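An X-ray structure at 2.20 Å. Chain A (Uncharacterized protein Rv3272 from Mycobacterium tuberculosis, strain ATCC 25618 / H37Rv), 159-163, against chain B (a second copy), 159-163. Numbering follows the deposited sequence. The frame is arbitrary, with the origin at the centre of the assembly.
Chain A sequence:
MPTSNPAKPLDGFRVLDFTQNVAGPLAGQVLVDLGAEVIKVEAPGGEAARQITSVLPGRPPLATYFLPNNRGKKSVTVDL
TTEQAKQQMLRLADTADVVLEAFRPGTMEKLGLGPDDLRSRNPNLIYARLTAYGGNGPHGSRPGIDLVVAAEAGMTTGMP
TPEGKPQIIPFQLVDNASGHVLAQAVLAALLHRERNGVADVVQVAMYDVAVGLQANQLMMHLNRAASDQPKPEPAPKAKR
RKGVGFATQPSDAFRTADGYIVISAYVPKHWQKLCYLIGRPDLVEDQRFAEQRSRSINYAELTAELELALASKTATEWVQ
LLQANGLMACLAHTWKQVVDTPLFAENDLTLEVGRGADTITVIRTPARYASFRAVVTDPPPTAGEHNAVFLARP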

# COMPACT_ATOMS: atom_id res chain seq x y z
N MET A 159 14.79 -7.48 -10.62
CA MET A 159 13.86 -8.44 -11.19
C MET A 159 14.23 -8.72 -12.63
O MET A 159 13.83 -7.99 -13.53
CB MET A 159 12.43 -7.93 -11.09
CG MET A 159 11.91 -7.84 -9.67
SD MET A 159 10.14 -7.61 -9.66
CE MET A 159 10.02 -5.83 -9.84
N PRO A 160 15.00 -9.79 -12.85
CA PRO A 160 15.45 -10.11 -14.21
C PRO A 160 14.31 -10.57 -15.11
O PRO A 160 13.44 -11.33 -14.70
CB PRO A 160 16.46 -11.24 -14.00
CG PRO A 160 16.79 -11.23 -12.53
CD PRO A 160 15.57 -10.70 -11.84
N THR A 161 14.34 -10.06 -16.34
CA THR A 161 13.40 -10.41 -17.40
C THR A 161 14.20 -11.05 -18.55
O THR A 161 15.40 -10.80 -18.67
CB THR A 161 12.63 -9.18 -17.91
OG1 THR A 161 13.56 -8.23 -18.46
CG2 THR A 161 11.85 -8.52 -16.78
N PRO A 162 13.53 -11.88 -19.38
CA PRO A 162 14.21 -12.57 -20.48
C PRO A 162 15.02 -11.65 -21.40
O PRO A 162 16.17 -11.98 -21.71
CB PRO A 162 13.05 -13.21 -21.25
CG PRO A 162 12.01 -13.44 -20.22
CD PRO A 162 12.12 -12.29 -19.26
N GLU A 163 14.45 -10.52 -21.81
CA GLU A 163 15.11 -9.64 -22.78
C GLU A 163 16.07 -8.62 -22.16
O GLU A 163 16.77 -7.91 -22.88
CB GLU A 163 14.05 -8.90 -23.60
N MET B 159 4.16 -11.92 -15.05
CA MET B 159 5.55 -11.46 -15.03
C MET B 159 6.48 -12.60 -15.41
O MET B 159 6.83 -13.42 -14.56
CB MET B 159 5.92 -10.89 -13.67
CG MET B 159 5.19 -9.61 -13.33
SD MET B 159 5.94 -8.74 -11.95
CE MET B 159 5.19 -9.62 -10.58
N PRO B 160 6.90 -12.64 -16.68
CA PRO B 160 7.76 -13.69 -17.22
C PRO B 160 9.19 -13.60 -16.68
O PRO B 160 9.75 -12.51 -16.57
CB PRO B 160 7.71 -13.45 -18.73
CG PRO B 160 7.25 -12.01 -18.90
CD PRO B 160 6.86 -11.45 -17.56
N THR B 161 9.76 -14.75 -16.36
CA THR B 161 11.11 -14.79 -15.82
C THR B 161 12.04 -15.56 -16.78
O THR B 161 11.55 -16.39 -17.57
CB THR B 161 11.08 -15.42 -14.41
OG1 THR B 161 11.30 -14.40 -13.43
CG2 THR B 161 12.09 -16.53 -14.23
N PRO B 162 13.35 -15.26 -16.75
CA PRO B 162 14.29 -15.96 -17.64
C PRO B 162 14.20 -17.48 -17.50
O PRO B 162 14.14 -18.18 -18.52
CB PRO B 162 15.67 -15.43 -17.19
CG PRO B 162 15.44 -14.80 -15.84
CD PRO B 162 14.04 -14.26 -15.92
N GLU B 163 14.17 -17.98 -16.27
CA GLU B 163 14.15 -19.41 -16.01
C GLU B 163 12.74 -20.03 -15.97
O GLU B 163 12.60 -21.24 -15.86
CB GLU B 163 14.89 -19.70 -14.70

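Which residues carry this contact? The two copies of P162 cover the most surface, P162(B) 62 Å² and P162(A) 58 Å², out of 263 Å² buried between the stretches on both sides together. Of the CA atoms, those of P162(A) and P162(B) come closest, at 4.4 Å; those of T161(A) and T161(B) are 5.2 Å apart. In both copies of P162 the CA-to-CB bond points sideways to the other stretch, and the CD atoms of P162(A) and P162(B) meet at 4.3 Å, an apolar contact of modest closeness.

What does each P162 ring touch besides its counterpart? Its CD rests near a carbonyl oxygen. The O of P160(A) is 3.2 Å from CD of P162(B), and in the reciprocal contact the O of P160(B) is 3.6 Å from CD of P162(A). CD is bonded to the ring nitrogen, which makes it somewhat polarised and a tolerable neighbour for an oxygen. The difference in distance, together with opposite ring puckers (C-gamma exo in P162(A), endo in P162(B)), shows that the pairing is only approximately symmetric.

Does any hydrogen bond cross the contact? None does. P160 and P162 have no backbone N-H to offer, and the nearest approach of a threonine hydroxyl, OG1 of T161(B) to O of P160(A), is 4.0 Å, too long for one. Packing does the work: CB of P160(A) lies 4.1 Å from CG of P162(B), and each P160 has 36 Å² covered.

How does T161 fit between the prolines? In both copies its CA-to-CB bond points away from the other stretch, and little of the residue is covered, 16 Å² in T161(A) and 14 Å² in T161(B). The hydroxyls differ in setting: chi1 is 61° (p) in T161(A), whose OG1 is hydrogen-bonded to a residue just outside the stretch, but −107°, between wells, in T161(B).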